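Local structure of alkyltransferase-like protein 1 (Schizosaccharomyces pombe, 3GVA) at residues H57-I71 with E85-L99. The protein recognises O6-alkylguanine lesions in DNA, flips the damaged base out of the duplex into its binding pocket and presents the lesion to nucleotide excision repair. Sequence-based numbering, arbitrary orientation.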
ATOM      1  N   HIS A  57      -2.182  -3.598  -3.249  1.00 16.94           N
ATOM      2  CA  HIS A  57      -2.900  -2.383  -3.595  1.00 18.84           C
ATOM      3  C   HIS A  57      -3.402  -1.643  -2.358  1.00 17.83           C
ATOM      4  O   HIS A  57      -3.742  -0.462  -2.437  1.00 13.99           O
ATOM      5  CB  HIS A  57      -4.071  -2.702  -4.536  1.00 19.41           C
ATOM      6  CG  HIS A  57      -5.103  -3.598  -3.931  1.00 18.60           C
ATOM      7  ND1 HIS A  57      -4.874  -4.933  -3.678  1.00 17.70           N
ATOM      8  CD2 HIS A  57      -6.352  -3.339  -3.477  1.00 20.54           C
ATOM      9  CE1 HIS A  57      -5.933  -5.457  -3.090  1.00 18.77           C
ATOM     10  NE2 HIS A  57      -6.846  -4.512  -2.954  1.00 15.09           N
ATOM     11  N   ARG A  58      -3.435  -2.330  -1.216  1.00 16.12           N
ATOM     12  CA  ARG A  58      -3.895  -1.709   0.024  1.00 15.09           C
ATOM     13  C   ARG A  58      -2.791  -0.949   0.756  1.00 18.64           C
ATOM     14  O   ARG A  58      -3.020  -0.371   1.814  1.00 19.88           O
ATOM     15  CB  ARG A  58      -4.514  -2.762   0.948  1.00 17.80           C
ATOM     16  CG  ARG A  58      -5.811  -3.331   0.385  1.00 20.09           C
ATOM     17  CD  ARG A  58      -6.401  -4.420   1.251  1.00 17.73           C
ATOM     18  NE  ARG A  58      -7.457  -5.119   0.524  1.00 22.66           N
ATOM     19  CZ  ARG A  58      -7.809  -6.383   0.742  1.00 23.70           C
ATOM     20  NH1 ARG A  58      -7.197  -7.093   1.680  1.00 19.69           N
ATOM     21  NH2 ARG A  58      -8.741  -6.950  -0.013  1.00 21.47           N
ATOM     22  N   VAL A  59      -1.590  -0.948   0.195  1.00 19.73           N
ATOM     23  CA  VAL A  59      -0.479  -0.217   0.799  1.00 21.96           C
ATOM     24  C   VAL A  59      -0.251   1.047  -0.047  1.00 23.06           C
ATOM     25  O   VAL A  59      -0.013   0.961  -1.252  1.00 19.60           O
ATOM     26  CB  VAL A  59       0.811  -1.083   0.831  1.00 17.59           C
ATOM     27  CG1 VAL A  59       1.925  -0.345   1.561  1.00 19.71           C
ATOM     28  CG2 VAL A  59       0.531  -2.405   1.539  1.00 17.87           C
ATOM     29  N   ILE A  60      -0.358   2.218   0.578  1.00 20.25           N
ATOM     30  CA  ILE A  60      -0.184   3.478  -0.140  1.00 25.88           C
ATOM     31  C   ILE A  60       0.791   4.365   0.615  1.00 24.44           C
ATOM     32  O   ILE A  60       1.101   4.089   1.767  1.00 25.47           O
ATOM     33  CB  ILE A  60      -1.525   4.245  -0.269  1.00 28.25           C
ATOM     34  CG1 ILE A  60      -2.046   4.638   1.117  1.00 26.33           C
ATOM     35  CG2 ILE A  60      -2.553   3.375  -0.973  1.00 35.50           C
ATOM     36  CD1 ILE A  60      -3.321   5.465   1.082  1.00 34.51           C
ATOM     37  N   ASN A  61       1.275   5.432  -0.013  1.00 26.64           N
ATOM     38  CA  ASN A  61       2.198   6.292   0.710  1.00 27.62           C
ATOM     39  C   ASN A  61       1.443   7.117   1.745  1.00 25.62           C
ATOM     40  O   ASN A  61       0.222   7.298   1.654  1.00 19.59           O
ATOM     41  CB  ASN A  61       3.014   7.177  -0.250  1.00 42.08           C
ATOM     42  CG  ASN A  61       2.157   7.984  -1.184  1.00 44.71           C
ATOM     43  OD1 ASN A  61       1.452   8.898  -0.763  1.00 48.56           O
ATOM     44  ND2 ASN A  61       2.219   7.657  -2.474  1.00 46.86           N
ATOM     45  N   SER A  62       2.180   7.589   2.744  1.00 29.38           N
ATOM     46  CA  SER A  62       1.627   8.362   3.849  1.00 29.21           C
ATOM     47  C   SER A  62       0.796   9.580   3.458  1.00 29.88           C
ATOM     48  O   SER A  62      -0.109   9.975   4.201  1.00 28.74           O
ATOM     49  CB  SER A  62       2.761   8.806   4.775  1.00 33.04           C
ATOM     50  OG  SER A  62       3.586   7.705   5.105  1.00 42.56           O
ATOM     51  N   ARG A  63       1.093  10.172   2.304  1.00 22.68           N
ATOM     52  CA  ARG A  63       0.365  11.352   1.854  1.00 27.46           C
ATOM     53  C   ARG A  63      -1.023  11.039   1.298  1.00 28.75           C
ATOM     54  O   ARG A  63      -1.799  11.951   1.008  1.00 30.57           O
ATOM     55  CB  ARG A  63       1.182  12.096   0.797  1.00 30.59           C
ATOM     56  CG  ARG A  63       2.589  12.456   1.249  1.00 30.38           C
ATOM     57  CD  ARG A  63       3.270  13.356   0.236  1.00 35.19           C
ATOM     58  NE  ARG A  63       2.658  14.679   0.235  1.00 36.29           N
ATOM     59  CZ  ARG A  63       2.901  15.618  -0.671  1.00 36.41           C
ATOM     60  NH1 ARG A  63       3.748  15.386  -1.661  1.00 41.70           N
ATOM     61  NH2 ARG A  63       2.301  16.793  -0.581  1.00 34.63           N
ATOM     62  N   GLY A  64      -1.331   9.752   1.151  1.00 30.19           N
ATOM     63  CA  GLY A  64      -2.629   9.350   0.636  1.00 25.64           C
ATOM     64  C   GLY A  64      -2.679   9.250  -0.878  1.00 25.29           C
ATOM     65  O   GLY A  64      -3.727   8.963  -1.454  1.00 22.83           O
ATOM     66  N   THR A  65      -1.548   9.486  -1.534  1.00 18.05           N
ATOM     67  CA  THR A  65      -1.506   9.416  -2.985  1.00 21.51           C
ATOM     68  C   THR A  65      -1.111   8.027  -3.454  1.00 23.83           C
ATOM     69  O   THR A  65      -0.518   7.255  -2.700  1.00 22.08           O
ATOM     70  CB  THR A  65      -0.519  10.451  -3.556  1.00 26.92           C
ATOM     71  OG1 THR A  65       0.686  10.437  -2.781  1.00 29.09           O
ATOM     72  CG2 THR A  65      -1.126  11.839  -3.507  1.00 27.75           C
ATOM     73  N   ILE A  66      -1.451   7.707  -4.697  1.00 25.95           N
ATOM     74  CA  ILE A  66      -1.124   6.401  -5.253  1.00 33.15           C
ATOM     75  C   ILE A  66      -0.523   6.521  -6.650  1.00 39.03           C
ATOM     76  O   ILE A  66      -0.251   5.511  -7.303  1.00 39.90           O
ATOM     77  CB  ILE A  66      -2.375   5.500  -5.338  1.00 32.97           C
ATOM     78  CG1 ILE A  66      -3.430   6.162  -6.221  1.00 30.02           C
ATOM     79  CG2 ILE A  66      -2.950   5.268  -3.945  1.00 35.38           C
ATOM     80  CD1 ILE A  66      -4.685   5.324  -6.406  1.00 29.94           C
ATOM     81  N   SER A  67      -0.318   7.752  -7.109  1.00 48.42           N
ATOM     82  CA  SER A  67       0.242   7.955  -8.439  1.00 55.79           C
ATOM     83  C   SER A  67       0.696   9.387  -8.704  1.00 60.54           C
ATOM     84  O   SER A  67       0.576  10.270  -7.853  1.00 60.21           O
ATOM     85  CB  SER A  67      -0.786   7.566  -9.502  1.00 49.64           C
ATOM     86  OG  SER A  67      -1.874   8.469  -9.500  1.00 49.06           O
ATOM     87  N   LYS A  68       1.218   9.584  -9.912  1.00 77.01           N
ATOM     88  CA  LYS A  68       1.690  10.876 -10.395  1.00 82.01           C
ATOM     89  C   LYS A  68       1.127  10.902 -11.810  1.00 84.78           C
ATOM     90  O   LYS A  68       1.113   9.863 -12.473  1.00 86.01           O
ATOM     91  CB  LYS A  68       3.219  10.894 -10.435  1.00 80.49           C
ATOM     92  CG  LYS A  68       3.878  10.325  -9.182  1.00 81.99           C
ATOM     93  CD  LYS A  68       5.397  10.242  -9.330  1.00 82.51           C
ATOM     94  CE  LYS A  68       6.046   9.566  -8.133  1.00 83.08           C
ATOM     95  NZ  LYS A  68       5.834  10.308  -6.857  1.00 82.57           N
ATOM     96  N   ARG A  69       0.663  12.058 -12.283  1.00 87.81           N
ATOM     97  CA  ARG A  69       0.096  12.109 -13.627  1.00 89.71           C
ATOM     98  C   ARG A  69       1.045  11.537 -14.667  1.00 90.59           C
ATOM     99  O   ARG A  69       1.968  12.199 -15.137  1.00 91.28           O
ATOM    100  CB  ARG A  69      -0.321  13.528 -14.008  1.00 86.38           C
ATOM    101  CG  ARG A  69      -1.742  13.578 -14.558  1.00 87.60           C
ATOM    102  CD  ARG A  69      -1.909  12.652 -15.757  1.00 88.79           C
ATOM    103  NE  ARG A  69      -3.171  11.912 -15.731  1.00 90.47           N
ATOM    104  CZ  ARG A  69      -4.377  12.473 -15.714  1.00 91.92           C
ATOM    105  NH1 ARG A  69      -5.466  11.715 -15.693  1.00 91.00           N
ATOM    106  NH2 ARG A  69      -4.497  13.794 -15.712  1.00 92.46           N
ATOM    107  N   ASP A  70       0.772  10.283 -15.006  1.00 94.11           N
ATOM    108  CA  ASP A  70       1.521   9.473 -15.956  1.00 93.91           C
ATOM    109  C   ASP A  70       1.159   8.063 -15.532  1.00 92.78           C
ATOM    110  O   ASP A  70       1.742   7.081 -15.999  1.00 93.31           O
ATOM    111  CB  ASP A  70       3.029   9.684 -15.807  1.00 97.63           C
ATOM    112  CG  ASP A  70       3.572  10.696 -16.792  1.00 98.77           C
ATOM    113  OD1 ASP A  70       4.806  10.876 -16.829  1.00 98.77           O
ATOM    114  OD2 ASP A  70       2.766  11.309 -17.528  1.00 98.77           O
ATOM    115  N   ILE A  71       0.189   7.996 -14.622  1.00 87.97           N
ATOM    116  CA  ILE A  71      -0.328   6.753 -14.065  1.00 85.69           C
ATOM    117  C   ILE A  71       0.191   5.506 -14.774  1.00 83.79           C
ATOM    118  O   ILE A  71      -0.249   5.163 -15.873  1.00 84.93           O
ATOM    119  CB  ILE A  71      -1.883   6.763 -14.081  1.00 75.42           C
ATOM    120  CG1 ILE A  71      -2.435   5.424 -13.578  1.00 75.60           C
ATOM    121  CG2 ILE A  71      -2.386   7.080 -15.481  1.00 76.66           C
ATOM    122  CD1 ILE A  71      -3.941   5.392 -13.470  1.00 75.92           C
ATOM    123  N   GLU A  85     -12.998  -1.923  -3.840  1.00 27.76           N
ATOM    124  CA  GLU A  85     -13.230  -2.200  -2.426  1.00 27.40           C
ATOM    125  C   GLU A  85     -13.914  -1.030  -1.705  1.00 28.29           C
ATOM    126  O   GLU A  85     -13.924  -0.958  -0.475  1.00 29.65           O
ATOM    127  CB  GLU A  85     -11.908  -2.585  -1.736  1.00 23.39           C
ATOM    128  CG  GLU A  85     -11.266  -3.821  -2.362  1.00 23.27           C
ATOM    129  CD  GLU A  85      -9.977  -4.263  -1.696  1.00 24.64           C
ATOM    130  OE1 GLU A  85      -9.295  -5.141  -2.277  1.00 24.32           O
ATOM    131  OE2 GLU A  85      -9.643  -3.750  -0.606  1.00 21.00           O
ATOM    132  N   GLY A  86     -14.497  -0.120  -2.483  1.00 25.92           N
ATOM    133  CA  GLY A  86     -15.208   1.013  -1.909  1.00 25.17           C
ATOM    134  C   GLY A  86     -14.427   2.272  -1.554  1.00 23.87           C
ATOM    135  O   GLY A  86     -14.982   3.189  -0.950  1.00 25.41           O
ATOM    136  N   VAL A  87     -13.154   2.336  -1.923  1.00 22.19           N
ATOM    137  CA  VAL A  87     -12.341   3.503  -1.605  1.00 19.00           C
ATOM    138  C   VAL A  87     -12.615   4.638  -2.582  1.00 19.25           C
ATOM    139  O   VAL A  87     -12.535   4.455  -3.793  1.00 20.58           O
ATOM    140  CB  VAL A  87     -10.835   3.173  -1.665  1.00 22.57           C
ATOM    141  CG1 VAL A  87     -10.016   4.363  -1.166  1.00 19.83           C
ATOM    142  CG2 VAL A  87     -10.542   1.926  -0.863  1.00 20.47           C
ATOM    143  N   GLU A  88     -12.935   5.807  -2.042  1.00 18.21           N
ATOM    144  CA  GLU A  88     -13.208   6.993  -2.844  1.00 22.01           C
ATOM    145  C   GLU A  88     -11.864   7.586  -3.222  1.00 22.71           C
ATOM    146  O   GLU A  88     -11.037   7.870  -2.353  1.00 20.33           O
ATOM    147  CB  GLU A  88     -14.019   8.008  -2.029  1.00 23.05           C
ATOM    148  CG  GLU A  88     -14.412   9.271  -2.775  1.00 32.84           C
ATOM    149  CD  GLU A  88     -15.277   8.989  -3.992  1.00 35.23           C
ATOM    150  OE1 GLU A  88     -16.078   8.031  -3.957  1.00 37.90           O
ATOM    151  OE2 GLU A  88     -15.166   9.735  -4.983  1.00 41.75           O
ATOM    152  N   ILE A  89     -11.650   7.770  -4.519  1.00 21.86           N
ATOM    153  CA  ILE A  89     -10.394   8.307  -5.013  1.00 24.23           C
ATOM    154  C   ILE A  89     -10.624   9.549  -5.842  1.00 23.92           C
ATOM    155  O   ILE A  89     -11.446   9.548  -6.754  1.00 25.92           O
ATOM    156  CB  ILE A  89      -9.651   7.258  -5.881  1.00 25.50           C
ATOM    157  CG1 ILE A  89      -9.283   6.049  -5.020  1.00 29.14           C
ATOM    158  CG2 ILE A  89      -8.381   7.866  -6.486  1.00 26.71           C
ATOM    159  CD1 ILE A  89      -8.568   4.958  -5.775  1.00 34.05           C
ATOM    160  N   TYR A  90      -9.911  10.619  -5.509  1.00 20.78           N
ATOM    161  CA  TYR A  90     -10.039  11.851  -6.264  1.00 21.75           C
ATOM    162  C   TYR A  90      -8.709  12.189  -6.910  1.00 21.59           C
ATOM    163  O   TYR A  90      -7.704  11.522  -6.657  1.00 22.72           O
ATOM    164  CB  TYR A  90     -10.525  13.002  -5.381  1.00 25.26           C
ATOM    165  CG  TYR A  90      -9.782  13.203  -4.082  1.00 27.19           C
ATOM    166  CD1 TYR A  90     -10.222  12.598  -2.908  1.00 29.67           C
ATOM    167  CD2 TYR A  90      -8.682  14.059  -4.010  1.00 27.97           C
ATOM    168  CE1 TYR A  90      -9.589  12.850  -1.681  1.00 31.48           C
ATOM    169  CE2 TYR A  90      -8.040  14.318  -2.793  1.00 32.20           C
ATOM    170  CZ  TYR A  90      -8.499  13.712  -1.634  1.00 29.67           C
ATOM    171  OH  TYR A  90      -7.867  13.966  -0.433  1.00 34.12           O
ATOM    172  N   GLN A  91      -8.703  13.213  -7.755  1.00 19.60           N
ATOM    173  CA  GLN A  91      -7.486  13.602  -8.452  1.00 22.37           C
ATOM    174  C   GLN A  91      -7.053  15.008  -8.058  1.00 23.28           C
ATOM    175  O   GLN A  91      -7.859  15.938  -8.082  1.00 22.27           O
ATOM    176  CB  GLN A  91      -7.715  13.506  -9.967  1.00 26.73           C
ATOM    177  CG  GLN A  91      -6.510  13.873 -10.816  1.00 32.71           C
ATOM    178  CD  GLN A  91      -6.684  13.475 -12.269  1.00 34.04           C
ATOM    179  OE1 GLN A  91      -7.780  13.560 -12.820  1.00 39.85           O
ATOM    180  NE2 GLN A  91      -5.596  13.048 -12.903  1.00 37.51           N
ATOM    181  N   THR A  92      -5.782  15.150  -7.682  1.00 25.60           N
ATOM    182  CA  THR A  92      -5.227  16.442  -7.271  1.00 26.88           C
ATOM    183  C   THR A  92      -4.960  17.342  -8.475  1.00 28.32           C
ATOM    184  O   THR A  92      -5.065  16.905  -9.621  1.00 27.44           O
ATOM    185  CB  THR A  92      -3.883  16.271  -6.530  1.00 27.68           C
ATOM    186  OG1 THR A  92      -2.880  15.840  -7.460  1.00 23.89           O
ATOM    187  CG2 THR A  92      -4.007  15.248  -5.419  1.00 27.40           C
ATOM    188  N   SER A  93      -4.600  18.594  -8.201  1.00 36.30           N
ATOM    189  CA  SER A  93      -4.294  19.564  -9.249  1.00 39.06           C
ATOM    190  C   SER A  93      -2.995  19.201  -9.957  1.00 39.73           C
ATOM    191  O   SER A  93      -2.667  19.770 -10.997  1.00 41.46           O
ATOM    192  CB  SER A  93      -4.171  20.972  -8.661  1.00 41.58           C
ATOM    193  OG  SER A  93      -3.187  21.023  -7.638  1.00 43.28           O
ATOM    194  N   LEU A  94      -2.254  18.261  -9.383  1.00 33.37           N
ATOM    195  CA  LEU A  94      -1.000  17.808  -9.968  1.00 36.73           C
ATOM    196  C   LEU A  94      -1.227  16.594 -10.861  1.00 35.58           C
ATOM    197  O   LEU A  94      -0.314  16.147 -11.550  1.00 36.20           O
ATOM    198  CB  LEU A  94       0.003  17.444  -8.870  1.00 45.73           C
ATOM    199  CG  LEU A  94       0.569  18.588  -8.029  1.00 50.22           C
ATOM    200  CD1 LEU A  94       1.527  18.024  -6.983  1.00 49.06           C
ATOM    201  CD2 LEU A  94       1.286  19.585  -8.938  1.00 48.39           C
ATOM    202  N   GLY A  95      -2.447  16.061 -10.839  1.00 36.92           N
ATOM    203  CA  GLY A  95      -2.762  14.896 -11.649  1.00 34.57           C
ATOM    204  C   GLY A  95      -2.597  13.584 -10.897  1.00 34.33           C
ATOM    205  O   GLY A  95      -2.706  12.505 -11.480  1.00 34.94           O
ATOM    206  N   GLU A  96      -2.333  13.671  -9.599  1.00 27.47           N
ATOM    207  CA  GLU A  96      -2.159  12.484  -8.775  1.00 27.54           C
ATOM    208  C   GLU A  96      -3.500  12.012  -8.230  1.00 23.79           C
ATOM    209  O   GLU A  96      -4.362  12.819  -7.896  1.00 23.63           O
ATOM    210  CB  GLU A  96      -1.274  12.787  -7.571  1.00 32.64           C
ATOM    211  CG  GLU A  96       0.006  13.523  -7.854  1.00 38.45           C
ATOM    212  CD  GLU A  96       0.500  14.231  -6.614  1.00 40.81           C
ATOM    213  OE1 GLU A  96      -0.163  15.205  -6.194  1.00 41.78           O
ATOM    214  OE2 GLU A  96       1.531  13.808  -6.050  1.00 43.91           O
ATOM    215  N   TYR A  97      -3.668  10.701  -8.134  1.00 20.43           N
ATOM    216  CA  TYR A  97      -4.888  10.149  -7.570  1.00 20.33           C
ATOM    217  C   TYR A  97      -4.642  10.083  -6.072  1.00 19.87           C
ATOM    218  O   TYR A  97      -3.564   9.685  -5.627  1.00 20.32           O
ATOM    219  CB  TYR A  97      -5.173   8.776  -8.174  1.00 20.41           C
ATOM    220  CG  TYR A  97      -5.651   8.902  -9.602  1.00 26.67           C
ATOM    221  CD1 TYR A  97      -6.813   9.616  -9.898  1.00 26.15           C
ATOM    222  CD2 TYR A  97      -4.932   8.349 -10.658  1.00 31.01           C
ATOM    223  CE1 TYR A  97      -7.248   9.778 -11.207  1.00 34.53           C
ATOM    224  CE2 TYR A  97      -5.360   8.505 -11.980  1.00 34.65           C
ATOM    225  CZ  TYR A  97      -6.518   9.221 -12.243  1.00 35.83           C
ATOM    226  OH  TYR A  97      -6.955   9.388 -13.537  1.00 42.99           O
ATOM    227  N   LYS A  98      -5.637  10.484  -5.291  1.00 22.21           N
ATOM    228  CA  LYS A  98      -5.473  10.532  -3.845  1.00 20.88           C
ATOM    229  C   LYS A  98      -6.724  10.113  -3.090  1.00 18.77           C
ATOM    230  O   LYS A  98      -7.820  10.080  -3.643  1.00 20.37           O
ATOM    231  CB  LYS A  98      -5.096  11.968  -3.457  1.00 23.83           C
ATOM    232  CG  LYS A  98      -4.802  12.220  -1.993  1.00 30.57           C
ATOM    233  CD  LYS A  98      -4.496  13.704  -1.774  1.00 33.48           C
ATOM    234  CE  LYS A  98      -4.059  13.994  -0.342  1.00 37.34           C
ATOM    235  NZ  LYS A  98      -5.044  13.500   0.665  1.00 42.25           N
ATOM    236  N   LEU A  99      -6.554   9.795  -1.816  1.00 18.20           N
ATOM    237  CA  LEU A  99      -7.687   9.420  -0.992  1.00 21.62           C
ATOM    238  C   LEU A  99      -7.463   9.951   0.413  1.00 23.74           C
ATOM    239  O   LEU A  99      -6.332  10.274   0.790  1.00 24.11           O
ATOM    240  CB  LEU A  99      -7.863   7.898  -0.990  1.00 19.68           C
ATOM    241  CG  LEU A  99      -6.675   7.040  -0.551  1.00 23.20           C
ATOM    242  CD1 LEU A  99      -6.503   7.128   0.950  1.00 23.49           C
ATOM    243  CD2 LEU A  99      -6.913   5.597  -0.971  1.00 24.69           C
TER
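Glu85 OE1 takes two donors from opposite faces of its carboxylate: His57 NE2 at 2.6 Å, in line with its own ring plane, and Arg58 NH2 at 3.0 Å. Arg58 also bonds side-on through NE to the syn lone pair of Glu85 OE2, 2.8 Å away, closing a two-nitrogen salt bridge. Glu85 extends fully beyond CG (chi2 -179°), which carries its carboxylate from just past the end of helix 73-84 across to the 3-10 turn; the backbone N of Gly20 also binds OE2. An alanine in place of Glu85 would probably leave the Arg58 guanidinium without its counter-charge and the buried His57 NE2 without its acceptor.

Farther along, the loop runs antiparallel to strand 97-98 of the 90-91/97-98 hairpin. Leu99 N donates to Gly64 O and Ile66 N to Tyr97 O, flanking a single bridge between Thr65 and Lys98. Ser67 then substitutes its side chain for a backbone acceptor: OG, placed between its own N and carbonyl carbon (chi1 68°), receives Tyr97 N at 3.2 Å. Apolar contacts accompany these bonds: Ile60 CD1 meets Leu99 CD1 tip to tip at 3.6 Å, and Ile66 CG1 lies 3.7 Å from Tyr97 CB.

At the far end, Arg69, which probes the flipped base, is poorly ordered; its CG rests 3.4 Å from Gly95 CA, while Gln91 NE2 sits over one guanidinium face. The loop is thus pinned by charge near the helix end and by backbone bonds along the hairpin, whereas the lesion-reading arginine has no salt bridge to the hairpin, consistent with its mobility here.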